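Diaminobutyrate-pyruvate transaminase and L-2,4-diaminobutyrate decarboxylase (PDB 2QMA) probably acts, through its C-terminal domain seen here, as a pyridoxal phosphate-dependent decarboxylase of L-2,4-diaminobutyrate within a longer protein that also carries an aminotransferase part. Local coordinates at residues D102-H106 with I454-G458; F163-G167 with V321-K325; A300-H306 with Y396-L400; Q329-C333 with R374-V380; D439-L445 with G464-L468. All blocks are in the same frame, centred on the assembly; numbering follows the deposited sequence.

Contact 1 of 5, residues D102-H106 with I454-G458; sequences DCIAH and IAVLG
V456 turns its CB toward residues 102-106 and covers C103 and A105: its CG1 lies 3.7 Å from A105 CB, and its CB 4.0 Å from C103 SG. Residues 454-458 are largely extended from A455 on, while 102-106 is irregular, bending at D102, I104 and A105; the two run 23° apart, with C103 opposite V456 (CA-CA 4.7 Å) and A105 opposite G458 (4.1 Å). They meet as a single parallel beta bridge: V456 N donates to D102 O (2.9 Å) and I104 N to V456 O (3.0 Å). I104 CG2 meets L457 CD2 at 3.8 Å. At the other end a water donates to D102 OD2 (2.6 Å) and I454 O (2.7 Å). The bridge ties the loop before helix 113-125 to the approach to strand 458-462 in the C-terminal antiparallel sheet. H106, m at chi1, carries its ring to D133 of the second subunit. Two backbone hydrogen bonds thus hold the pairing, with V456, A105, I104 and L457 packing around it.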
# COMPACT_ATOMS: atom_id res chain seq x y z
N ASP A 102 -8.83 -16.56 -20.67
CA ASP A 102 -9.80 -15.63 -21.25
C ASP A 102 -9.97 -14.38 -20.36
O ASP A 102 -10.75 -13.50 -20.64
CB ASP A 102 -11.14 -16.35 -21.53
CG ASP A 102 -11.01 -17.42 -22.62
OD1 ASP A 102 -10.19 -17.23 -23.55
OD2 ASP A 102 -11.73 -18.44 -22.53
N CYS A 103 -9.15 -14.31 -19.32
CA CYS A 103 -8.99 -13.08 -18.54
C CYS A 103 -7.80 -12.28 -19.10
O CYS A 103 -6.65 -12.61 -18.85
CB CYS A 103 -8.81 -13.41 -17.08
SG CYS A 103 -8.85 -11.90 -16.05
N ILE A 104 -8.08 -11.23 -19.88
CA ILE A 104 -7.06 -10.70 -20.79
C ILE A 104 -7.30 -9.24 -21.13
O ILE A 104 -6.99 -8.81 -22.26
CB ILE A 104 -7.01 -11.59 -22.11
CG1 ILE A 104 -5.64 -11.45 -22.79
CG2 ILE A 104 -8.15 -11.26 -23.04
CD1 ILE A 104 -5.29 -12.54 -23.86
N ALA A 105 -7.83 -8.46 -20.17
CA ALA A 105 -8.27 -7.10 -20.42
C ALA A 105 -7.22 -6.02 -20.10
O ALA A 105 -6.97 -5.12 -20.91
CB ALA A 105 -9.53 -6.81 -19.62
N HIS A 106 -6.65 -6.12 -18.89
CA HIS A 106 -5.97 -4.99 -18.22
C HIS A 106 -4.58 -5.36 -17.75
O HIS A 106 -4.16 -6.53 -17.85
CB HIS A 106 -6.78 -4.58 -16.97
CG HIS A 106 -8.24 -4.35 -17.23
ND1 HIS A 106 -8.69 -3.43 -18.15
CD2 HIS A 106 -9.34 -4.90 -16.67
CE1 HIS A 106 -10.01 -3.44 -18.16
NE2 HIS A 106 -10.43 -4.33 -17.28
N ILE A 454 -17.52 -15.26 -19.84
CA ILE A 454 -16.90 -15.89 -20.99
C ILE A 454 -15.49 -15.33 -21.20
O ILE A 454 -14.55 -16.05 -21.47
CB ILE A 454 -17.71 -15.57 -22.25
CG1 ILE A 454 -19.09 -16.23 -22.17
CG2 ILE A 454 -16.96 -16.03 -23.52
CD1 ILE A 454 -20.09 -15.57 -23.17
N ALA A 455 -15.37 -14.02 -21.07
CA ALA A 455 -14.09 -13.36 -21.26
C ALA A 455 -14.09 -12.00 -20.57
O ALA A 455 -15.13 -11.30 -20.51
CB ALA A 455 -13.75 -13.20 -22.74
N VAL A 456 -12.91 -11.65 -20.06
CA VAL A 456 -12.64 -10.33 -19.51
C VAL A 456 -11.80 -9.56 -20.54
O VAL A 456 -10.61 -9.83 -20.73
CB VAL A 456 -11.94 -10.38 -18.12
CG1 VAL A 456 -11.73 -8.93 -17.60
CG2 VAL A 456 -12.79 -11.22 -17.10
N LEU A 457 -12.46 -8.61 -21.21
CA LEU A 457 -11.86 -7.90 -22.34
C LEU A 457 -11.76 -6.41 -22.02
O LEU A 457 -12.59 -5.88 -21.29
CB LEU A 457 -12.73 -8.04 -23.58
CG LEU A 457 -12.91 -9.47 -24.08
CD1 LEU A 457 -13.88 -9.53 -25.25
CD2 LEU A 457 -11.53 -10.10 -24.41
N GLY A 458 -10.75 -5.76 -22.57
CA GLY A 458 -10.59 -4.30 -22.36
C GLY A 458 -11.45 -3.55 -23.38
O GLY A 458 -11.84 -4.11 -24.40
O HOH W 1 -13.89 -18.63 -21.10

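Contact 2 of 5, residues F163-G167 with V321-K325; sequences FTSGG and VDFHK
G166 has phi/psi of 145/-167°, which would jam a CB against the preceding carbonyl and drive it into the H324 ring. Bare of a side chain, it brings its CA within 3.2 Å of D322 OD1 and 3.6 Å of H324 NE2. Residues 163-167 leave strand 160-164 through an ST turn, G166 N donating to T164 OG1 (3.2 Å; T164 chi1 p), and G166 sits at the N-cap position of helix 167-187. Residues 321-325 leave strand 318-322 through a type I turn, D322 to K325. The two ends are closest at G167 and D322, CA-CA 5.6 Å. H324 (chi1 p) directs its CB toward 163-167, with S165 O at its ring edge, 3.6 Å from NE2. The F163 and F323 rings lie nearly parallel (17°) but slid apart, centroids 5.5 Å, touching CE2 to CE2 at 3.7 Å against V380. This is the C-terminal end of strand 318-322 in the large sheet, where fold type I enzymes hold their cofactor. K325, the predicted pyridoxal phosphate lysine, carries no cofactor here; its NZ instead forms a salt bridge with D322 OD2 at 2.9 Å. That pairing of a free amine is consistent with a site in which no Schiff base has formed.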
# COMPACT_ATOMS: atom_id res chain seq x y z
N PHE A 163 10.62 1.17 -2.20
CA PHE A 163 9.43 0.48 -2.65
C PHE A 163 8.21 1.28 -2.26
O PHE A 163 8.19 1.90 -1.21
CB PHE A 163 9.37 -0.93 -2.05
CG PHE A 163 10.01 -1.97 -2.91
CD1 PHE A 163 11.40 -1.98 -3.10
CD2 PHE A 163 9.21 -2.93 -3.57
CE1 PHE A 163 12.00 -2.98 -3.91
CE2 PHE A 163 9.79 -3.95 -4.36
CZ PHE A 163 11.18 -3.96 -4.55
N THR A 164 7.22 1.27 -3.14
CA THR A 164 5.99 2.04 -2.97
C THR A 164 4.79 1.07 -3.16
O THR A 164 4.97 -0.11 -3.51
CB THR A 164 5.87 3.14 -4.05
OG1 THR A 164 5.71 2.50 -5.32
CG2 THR A 164 7.08 4.07 -4.05
N SER A 165 3.58 1.56 -2.96
CA SER A 165 2.38 0.76 -3.24
C SER A 165 2.08 0.49 -4.73
O SER A 165 1.22 -0.33 -5.06
CB SER A 165 1.18 1.44 -2.62
OG SER A 165 0.97 2.64 -3.31
N GLY A 166 2.78 1.17 -5.64
CA GLY A 166 2.65 0.85 -7.05
C GLY A 166 2.75 2.11 -7.88
O GLY A 166 3.16 3.15 -7.36
N GLY A 167 2.38 1.99 -9.16
CA GLY A 167 2.64 3.01 -10.16
C GLY A 167 2.04 4.36 -9.82
O GLY A 167 2.62 5.38 -10.17
N VAL A 321 8.52 1.86 -11.49
CA VAL A 321 8.59 0.46 -11.91
C VAL A 321 7.45 -0.26 -11.15
O VAL A 321 7.35 -0.14 -9.93
CB VAL A 321 9.96 -0.21 -11.50
CG1 VAL A 321 10.01 -1.64 -12.04
CG2 VAL A 321 11.16 0.60 -11.96
N ASP A 322 6.54 -0.90 -11.89
CA ASP A 322 5.47 -1.68 -11.26
C ASP A 322 5.70 -3.15 -11.44
O ASP A 322 5.49 -3.65 -12.54
CB ASP A 322 4.12 -1.33 -11.88
CG ASP A 322 3.23 -0.62 -10.93
OD1 ASP A 322 3.72 -0.33 -9.81
OD2 ASP A 322 2.06 -0.32 -11.29
N PHE A 323 6.13 -3.83 -10.37
CA PHE A 323 6.37 -5.27 -10.44
C PHE A 323 5.08 -6.08 -10.51
O PHE A 323 5.09 -7.21 -11.00
CB PHE A 323 7.19 -5.71 -9.24
CG PHE A 323 8.49 -4.99 -9.10
CD1 PHE A 323 9.55 -5.29 -9.94
CD2 PHE A 323 8.64 -4.00 -8.13
CE1 PHE A 323 10.75 -4.61 -9.84
CE2 PHE A 323 9.82 -3.30 -8.00
CZ PHE A 323 10.89 -3.61 -8.85
N HIS A 324 3.98 -5.50 -10.04
CA HIS A 324 2.73 -6.21 -10.07
C HIS A 324 2.03 -6.06 -11.40
O HIS A 324 0.87 -6.39 -11.52
CB HIS A 324 1.81 -5.86 -8.88
CG HIS A 324 1.50 -4.41 -8.74
ND1 HIS A 324 0.78 -3.70 -9.68
CD2 HIS A 324 1.74 -3.55 -7.73
CE1 HIS A 324 0.61 -2.45 -9.26
NE2 HIS A 324 1.20 -2.33 -8.09
N LYS A 325 2.75 -5.55 -12.39
CA LYS A 325 2.29 -5.64 -13.76
C LYS A 325 3.09 -6.77 -14.47
O LYS A 325 2.88 -7.97 -14.21
CB LYS A 325 2.32 -4.27 -14.47
CG LYS A 325 1.22 -3.31 -13.98
CD LYS A 325 1.40 -1.90 -14.54
CE LYS A 325 0.16 -1.05 -14.40
NZ LYS A 325 -0.20 -0.52 -13.06

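Contact 3 of 5, residues A300-H306 with Y396-L400; sequences ALILSSH and YDHLL
Both oxygens of the D397 carboxylate accept from one serine: S305 N donates to OD1 (2.9 Å, 154°) and S305 OG to OD2 (2.8 Å). The acceptor stands on helix 389-411, the donors just past a 3-10 turn, residues 300-303. S304 (chi1 p) ties its own loop, OG donating to L301 O (2.9 Å) and accepting from H306 N (2.9 Å) in an ST turn. CA atoms come closest at S304 and Y396, 6.1 Å. A water joins H306 NE2 (2.8 Å) to D397 O (2.7 Å), donating to the latter. Y396, m at chi1, packs CE2 on A300 CB (3.6 Å), and its hydroxyl bonds L326 O, next to predicted cofactor lysine K325. L400 CD2 sits over the H306 ring face in a CH-pi contact, 3.6 Å from the centroid, while L400 CD1 meets L301 CD2 at 4.1 Å. S305-D397 and the water-bridged H306 thus tie the loop after strand 290-295 to the helix on the more exposed side; Y396, L400, A300 and L301 form the apolar part.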
# COMPACT_ATOMS: atom_id res chain seq x y z
N ALA A 300 9.51 -3.37 -17.52
CA ALA A 300 9.96 -4.79 -17.49
C ALA A 300 10.86 -5.17 -18.67
O ALA A 300 11.69 -6.09 -18.57
CB ALA A 300 8.74 -5.77 -17.39
N LEU A 301 10.72 -4.45 -19.78
CA LEU A 301 11.53 -4.77 -20.97
C LEU A 301 13.04 -4.56 -20.77
O LEU A 301 13.85 -4.98 -21.59
CB LEU A 301 11.05 -3.95 -22.15
CG LEU A 301 9.64 -4.24 -22.64
CD1 LEU A 301 9.46 -3.40 -23.94
CD2 LEU A 301 9.39 -5.78 -22.91
N ILE A 302 13.40 -3.88 -19.68
CA ILE A 302 14.81 -3.76 -19.29
C ILE A 302 15.51 -5.14 -19.22
O ILE A 302 16.73 -5.23 -19.45
CB ILE A 302 14.97 -2.98 -17.95
CG1 ILE A 302 16.33 -2.28 -17.90
CG2 ILE A 302 14.65 -3.89 -16.73
CD1 ILE A 302 16.41 -1.05 -18.79
N LEU A 303 14.73 -6.19 -18.94
CA LEU A 303 15.28 -7.55 -18.79
C LEU A 303 15.26 -8.38 -20.08
O LEU A 303 15.83 -9.50 -20.11
CB LEU A 303 14.54 -8.35 -17.72
CG LEU A 303 14.53 -7.80 -16.30
CD1 LEU A 303 13.70 -8.73 -15.35
CD2 LEU A 303 15.95 -7.52 -15.78
N SER A 304 14.65 -7.82 -21.12
CA SER A 304 14.41 -8.54 -22.36
C SER A 304 15.39 -8.16 -23.47
O SER A 304 16.26 -7.27 -23.31
CB SER A 304 13.01 -8.22 -22.88
OG SER A 304 13.04 -6.94 -23.53
N SER A 305 15.19 -8.79 -24.63
CA SER A 305 15.97 -8.50 -25.85
C SER A 305 15.63 -7.14 -26.44
O SER A 305 16.26 -6.72 -27.42
CB SER A 305 15.68 -9.56 -26.94
OG SER A 305 16.29 -10.77 -26.52
N HIS A 306 14.64 -6.49 -25.85
CA HIS A 306 14.10 -5.22 -26.38
C HIS A 306 14.44 -4.05 -25.46
O HIS A 306 13.84 -2.96 -25.58
CB HIS A 306 12.60 -5.34 -26.57
CG HIS A 306 12.21 -6.45 -27.49
ND1 HIS A 306 12.07 -6.27 -28.85
CD2 HIS A 306 11.96 -7.76 -27.25
CE1 HIS A 306 11.72 -7.42 -29.41
NE2 HIS A 306 11.67 -8.34 -28.46
N TYR A 396 9.18 -12.05 -21.97
CA TYR A 396 8.77 -10.78 -22.59
C TYR A 396 9.03 -10.81 -24.08
O TYR A 396 8.20 -10.33 -24.84
CB TYR A 396 9.45 -9.56 -21.93
CG TYR A 396 9.28 -9.52 -20.43
CD1 TYR A 396 8.11 -9.97 -19.84
CD2 TYR A 396 10.31 -9.04 -19.60
CE1 TYR A 396 7.96 -9.99 -18.44
CE2 TYR A 396 10.15 -9.01 -18.20
CZ TYR A 396 8.98 -9.48 -17.63
OH TYR A 396 8.83 -9.45 -16.24
N ASP A 397 10.18 -11.37 -24.49
CA ASP A 397 10.48 -11.61 -25.93
C ASP A 397 9.31 -12.38 -26.57
O ASP A 397 8.81 -12.02 -27.63
CB ASP A 397 11.79 -12.40 -26.08
CG ASP A 397 13.02 -11.59 -25.65
OD1 ASP A 397 12.89 -10.35 -25.42
OD2 ASP A 397 14.12 -12.17 -25.55
N HIS A 398 8.90 -13.45 -25.90
CA HIS A 398 7.74 -14.25 -26.31
C HIS A 398 6.44 -13.45 -26.47
O HIS A 398 5.70 -13.59 -27.48
CB HIS A 398 7.51 -15.38 -25.31
CG HIS A 398 6.22 -16.09 -25.53
ND1 HIS A 398 5.11 -15.88 -24.75
CD2 HIS A 398 5.85 -16.94 -26.52
CE1 HIS A 398 4.11 -16.62 -25.20
NE2 HIS A 398 4.54 -17.27 -26.28
N LEU A 399 6.14 -12.63 -25.46
CA LEU A 399 4.92 -11.89 -25.42
C LEU A 399 4.89 -10.92 -26.59
O LEU A 399 3.87 -10.79 -27.21
CB LEU A 399 4.78 -11.14 -24.10
CG LEU A 399 4.42 -11.93 -22.83
CD1 LEU A 399 4.41 -11.02 -21.60
CD2 LEU A 399 3.07 -12.63 -23.01
N LEU A 400 6.03 -10.26 -26.89
CA LEU A 400 6.07 -9.30 -27.99
C LEU A 400 5.88 -10.01 -29.31
O LEU A 400 5.13 -9.54 -30.20
CB LEU A 400 7.40 -8.51 -27.99
CG LEU A 400 7.33 -7.21 -27.15
CD1 LEU A 400 6.95 -7.48 -25.71
CD2 LEU A 400 8.65 -6.37 -27.20
O HOH W 2 10.36 -10.68 -29.41

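Contact 4 of 5, residues Q329-C333 with R374-V380; sequences QTISC and RFDALKV
Residues 329-333 form an extended loop between strands 318-322 and 334-338 of the large sheet, broken by a cis peptide between I331 and S332; residues 374-380 pass through an inverse gamma turn centred on F375 into helix 377-386. CA atoms approach at C333 and D376 (5.6 Å) and at Q329 and K379 (6.6 Å). The motif is a buried salt-bridge network at the dimer interface of this pyridoxal phosphate enzyme fold. D376 OD1 pairs with R374 NH2 (3.0 Å) and, weakly, with K379 NZ (3.1 Å); E119 salt-bridges both bases, while E119 of the second subunit pairs with R374 too. K379, extended from an m chi1 through three t angles, reaches into the loop, NZ donating to T330 O (2.8 Å) and S332 O (2.7 Å, an oxygen less surely placed). S332 OG (chi1 p) donates to D376 OD2 at 2.9 Å. Apolar packing completes the contact beside F163: C333, t at chi1, sets SG 3.6 Å from V380 CG2.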
# COMPACT_ATOMS: atom_id res chain seq x y z
N GLN A 329 4.46 -9.97 -10.03
CA GLN A 329 4.38 -9.97 -8.57
C GLN A 329 2.93 -9.70 -8.13
O GLN A 329 2.19 -9.00 -8.83
CB GLN A 329 5.36 -8.91 -7.98
CG GLN A 329 6.80 -9.13 -8.50
CD GLN A 329 7.30 -10.57 -8.27
OE1 GLN A 329 7.64 -10.95 -7.15
NE2 GLN A 329 7.31 -11.38 -9.33
N THR A 330 2.54 -10.20 -6.96
CA THR A 330 1.25 -9.86 -6.39
C THR A 330 1.14 -8.35 -6.00
O THR A 330 2.12 -7.71 -5.57
CB THR A 330 0.93 -10.70 -5.14
OG1 THR A 330 2.03 -10.64 -4.25
CG2 THR A 330 0.65 -12.21 -5.49
N ILE A 331 -0.05 -7.79 -6.17
CA ILE A 331 -0.30 -6.43 -5.65
C ILE A 331 -0.12 -6.38 -4.13
O ILE A 331 -0.56 -7.30 -3.47
CB ILE A 331 -1.72 -5.96 -6.03
CG1 ILE A 331 -1.87 -5.92 -7.56
CG2 ILE A 331 -2.08 -4.60 -5.36
CD1 ILE A 331 -3.30 -6.24 -8.00
N SER A 332 0.56 -5.37 -3.53
CA SER A 332 1.33 -4.28 -4.17
C SER A 332 2.79 -4.65 -4.31
O SER A 332 3.36 -5.41 -3.50
CB SER A 332 1.27 -3.04 -3.26
OG SER A 332 1.46 -3.45 -1.89
N CYS A 333 3.43 -4.09 -5.34
CA CYS A 333 4.86 -4.30 -5.48
C CYS A 333 5.27 -3.29 -6.54
O CYS A 333 5.10 -3.54 -7.73
CB CYS A 333 5.17 -5.73 -5.92
SG CYS A 333 6.89 -6.25 -5.69
N ARG A 374 4.61 -2.49 4.12
CA ARG A 374 4.78 -3.93 4.12
C ARG A 374 6.01 -4.36 3.31
O ARG A 374 6.56 -3.61 2.49
CB ARG A 374 3.48 -4.70 3.76
CG ARG A 374 3.25 -4.98 2.34
CD ARG A 374 1.81 -5.32 1.97
NE ARG A 374 1.30 -6.58 2.54
CZ ARG A 374 1.50 -7.80 2.02
NH1 ARG A 374 0.98 -8.88 2.63
NH2 ARG A 374 2.19 -7.95 0.90
N PHE A 375 6.44 -5.57 3.61
CA PHE A 375 7.69 -6.14 3.09
C PHE A 375 7.48 -6.69 1.65
O PHE A 375 7.79 -7.85 1.36
CB PHE A 375 8.16 -7.21 4.12
CG PHE A 375 9.53 -7.85 3.82
CD1 PHE A 375 10.41 -7.30 2.89
CD2 PHE A 375 9.92 -8.98 4.54
CE1 PHE A 375 11.67 -7.90 2.64
CE2 PHE A 375 11.18 -9.58 4.30
CZ PHE A 375 12.04 -9.03 3.35
N ASP A 376 6.96 -5.86 0.75
CA ASP A 376 6.76 -6.31 -0.62
C ASP A 376 8.06 -6.71 -1.40
O ASP A 376 8.02 -7.49 -2.38
CB ASP A 376 5.98 -5.24 -1.42
CG ASP A 376 4.56 -5.08 -0.94
OD1 ASP A 376 3.93 -6.13 -0.71
OD2 ASP A 376 4.08 -3.92 -0.78
N ALA A 377 9.18 -6.16 -0.99
CA ALA A 377 10.44 -6.35 -1.72
C ALA A 377 10.84 -7.83 -1.65
O ALA A 377 11.64 -8.30 -2.47
CB ALA A 377 11.53 -5.48 -1.14
N LEU A 378 10.24 -8.57 -0.70
CA LEU A 378 10.59 -10.01 -0.53
C LEU A 378 10.18 -10.76 -1.79
O LEU A 378 10.91 -11.62 -2.26
CB LEU A 378 10.00 -10.65 0.74
CG LEU A 378 10.34 -12.16 0.97
CD1 LEU A 378 11.83 -12.38 1.26
CD2 LEU A 378 9.49 -12.84 2.10
N LYS A 379 9.05 -10.35 -2.37
CA LYS A 379 8.54 -10.94 -3.60
C LYS A 379 9.62 -10.90 -4.70
O LYS A 379 9.92 -11.94 -5.29
CB LYS A 379 7.29 -10.22 -4.09
CG LYS A 379 6.14 -10.20 -3.10
CD LYS A 379 5.13 -9.11 -3.53
CE LYS A 379 4.19 -8.82 -2.44
NZ LYS A 379 3.03 -8.03 -2.94
N VAL A 380 10.19 -9.72 -4.97
CA VAL A 380 11.18 -9.59 -6.04
C VAL A 380 12.45 -10.35 -5.63
O VAL A 380 13.10 -10.99 -6.47
CB VAL A 380 11.51 -8.11 -6.37
CG1 VAL A 380 12.48 -8.03 -7.56
CG2 VAL A 380 10.24 -7.28 -6.65

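Contact 5 of 5, residues D439-L445 with G464-L468; sequences DELNKAL and GKTAL
T466, L468 and N442 bury the most surface here, and the first two reach from strand 465-471 toward helix 438-452. The short helix and strand segments run at 34° with axes 7.8 Å apart, closest at D439 and T466, CA-CA 5.2 Å. T466 (chi1 m) lies opposite the start of the helix segment: its N donates to D439 OD1 (3.0 Å, 168°), its OG1 takes a weak bond from K443 NZ (3.2 Å), and its CG2 lies 4.0 Å from N442 CB. A water donates to both D439 OD1 (3.0 Å) and T466 O (2.9 Å), a second link between these residues. Two places on, L468 (chi1 m, chi2 t) again points at the helix, and A467 between them faces away. L468 CD1 packs 3.4 Å from N442 OD1 and 4.0 Å from L445 CD1, the latter reached by an unusual p, p rotamer. N442 (chi1 m) faces the strand but spends its amide on backbone, OD1 accepting from A431 N and ND2 donating to L438 O. This is a helix laid on the antiparallel sheet of the C-terminal lobe. Polar links D439-T466 and K443-T466 lie at its more open end, L445-L468 packing at the inner end.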
# COMPACT_ATOMS: atom_id res chain seq x y z
N ASP A 439 -19.96 0.55 -32.85
CA ASP A 439 -19.75 1.11 -31.51
C ASP A 439 -20.71 0.43 -30.53
O ASP A 439 -20.32 0.06 -29.42
CB ASP A 439 -19.93 2.65 -31.50
CG ASP A 439 -18.72 3.38 -32.09
OD1 ASP A 439 -17.64 2.76 -32.26
OD2 ASP A 439 -18.82 4.60 -32.39
N GLU A 440 -21.94 0.23 -30.98
CA GLU A 440 -22.97 -0.37 -30.16
C GLU A 440 -22.68 -1.85 -29.94
O GLU A 440 -22.80 -2.33 -28.81
CB GLU A 440 -24.35 -0.18 -30.81
CG GLU A 440 -25.50 -0.73 -29.99
CD GLU A 440 -26.71 -1.10 -30.83
OE1 GLU A 440 -26.94 -0.47 -31.89
OE2 GLU A 440 -27.43 -2.04 -30.44
N LEU A 441 -22.31 -2.53 -31.02
CA LEU A 441 -22.06 -3.97 -31.01
C LEU A 441 -20.89 -4.31 -30.11
O LEU A 441 -21.00 -5.16 -29.24
CB LEU A 441 -21.81 -4.49 -32.44
CG LEU A 441 -21.19 -5.87 -32.61
CD1 LEU A 441 -22.15 -6.95 -32.10
CD2 LEU A 441 -20.75 -6.16 -34.04
N ASN A 442 -19.78 -3.60 -30.28
CA ASN A 442 -18.59 -3.88 -29.47
C ASN A 442 -18.72 -3.51 -27.99
O ASN A 442 -18.19 -4.21 -27.12
CB ASN A 442 -17.34 -3.28 -30.12
CG ASN A 442 -16.94 -4.02 -31.36
OD1 ASN A 442 -16.24 -5.04 -31.29
ND2 ASN A 442 -17.38 -3.53 -32.53
N LYS A 443 -19.44 -2.43 -27.70
CA LYS A 443 -19.79 -2.15 -26.30
C LYS A 443 -20.60 -3.28 -25.65
O LYS A 443 -20.30 -3.71 -24.53
CB LYS A 443 -20.54 -0.83 -26.18
CG LYS A 443 -19.61 0.35 -26.23
CD LYS A 443 -20.09 1.44 -25.30
CE LYS A 443 -20.74 2.54 -26.08
NZ LYS A 443 -19.84 3.09 -27.14
N ALA A 444 -21.62 -3.75 -26.36
CA ALA A 444 -22.51 -4.73 -25.81
C ALA A 444 -21.77 -6.07 -25.65
O ALA A 444 -21.87 -6.71 -24.60
CB ALA A 444 -23.75 -4.87 -26.67
N LEU A 445 -20.96 -6.46 -26.64
CA LEU A 445 -20.29 -7.73 -26.51
C LEU A 445 -19.24 -7.73 -25.38
O LEU A 445 -19.09 -8.73 -24.68
CB LEU A 445 -19.75 -8.26 -27.84
CG LEU A 445 -18.41 -7.92 -28.42
CD1 LEU A 445 -17.31 -8.67 -27.64
CD2 LEU A 445 -18.43 -8.33 -29.90
N GLY A 464 -11.76 7.63 -32.32
CA GLY A 464 -13.17 7.88 -32.06
C GLY A 464 -14.06 6.66 -32.21
O GLY A 464 -15.28 6.81 -32.31
N LYS A 465 -13.47 5.46 -32.23
CA LYS A 465 -14.21 4.20 -32.39
C LYS A 465 -14.06 3.33 -31.15
O LYS A 465 -12.98 3.29 -30.57
CB LYS A 465 -13.74 3.48 -33.65
CG LYS A 465 -14.00 4.30 -34.91
CD LYS A 465 -13.82 3.52 -36.19
CE LYS A 465 -12.38 3.51 -36.65
NZ LYS A 465 -11.89 4.88 -37.00
N THR A 466 -15.12 2.66 -30.72
CA THR A 466 -15.00 1.71 -29.60
C THR A 466 -14.13 0.54 -30.08
O THR A 466 -14.39 -0.06 -31.14
CB THR A 466 -16.38 1.21 -29.07
OG1 THR A 466 -17.01 2.26 -28.33
CG2 THR A 466 -16.20 0.05 -28.13
N ALA A 467 -13.07 0.28 -29.33
CA ALA A 467 -12.17 -0.82 -29.60
C ALA A 467 -12.24 -1.77 -28.42
O ALA A 467 -12.37 -1.34 -27.28
CB ALA A 467 -10.75 -0.33 -29.77
N LEU A 468 -12.19 -3.06 -28.73
CA LEU A 468 -11.86 -4.09 -27.74
C LEU A 468 -10.36 -4.17 -27.58
O LEU A 468 -9.62 -3.85 -28.49
CB LEU A 468 -12.38 -5.44 -28.19
CG LEU A 468 -13.90 -5.47 -28.43
CD1 LEU A 468 -14.21 -6.75 -29.16
CD2 LEU A 468 -14.65 -5.37 -27.11
O HOH W 3 -16.62 0.01 -32.96

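How the contacts relate
Contacts 2 and 4 are neighbours near the middle of the chain, contact 4 buried and contact 2 partly so, centres about 8 Å apart, and their backbones join directly: F323 O lies 3.0 Å from Q329 N, probably hydrogen-bonded, while F163 packs on V380. Both concentrate charge inside the protein, contact 2 at the cofactor site and contact 4 at the dimer interface. Contact 3, also against a helix and partly buried, puts its carboxylate to work on neutral donors. Contacts 1 and 5 share the C-terminal sheet, touching where L457 CD1 meets L445 CD1 at 4.3 Å; contact 1 is buried and held by backbone hydrogen bonds, whereas contact 5 has exposed residues and lies about 31 Å from contact 2, centre to centre.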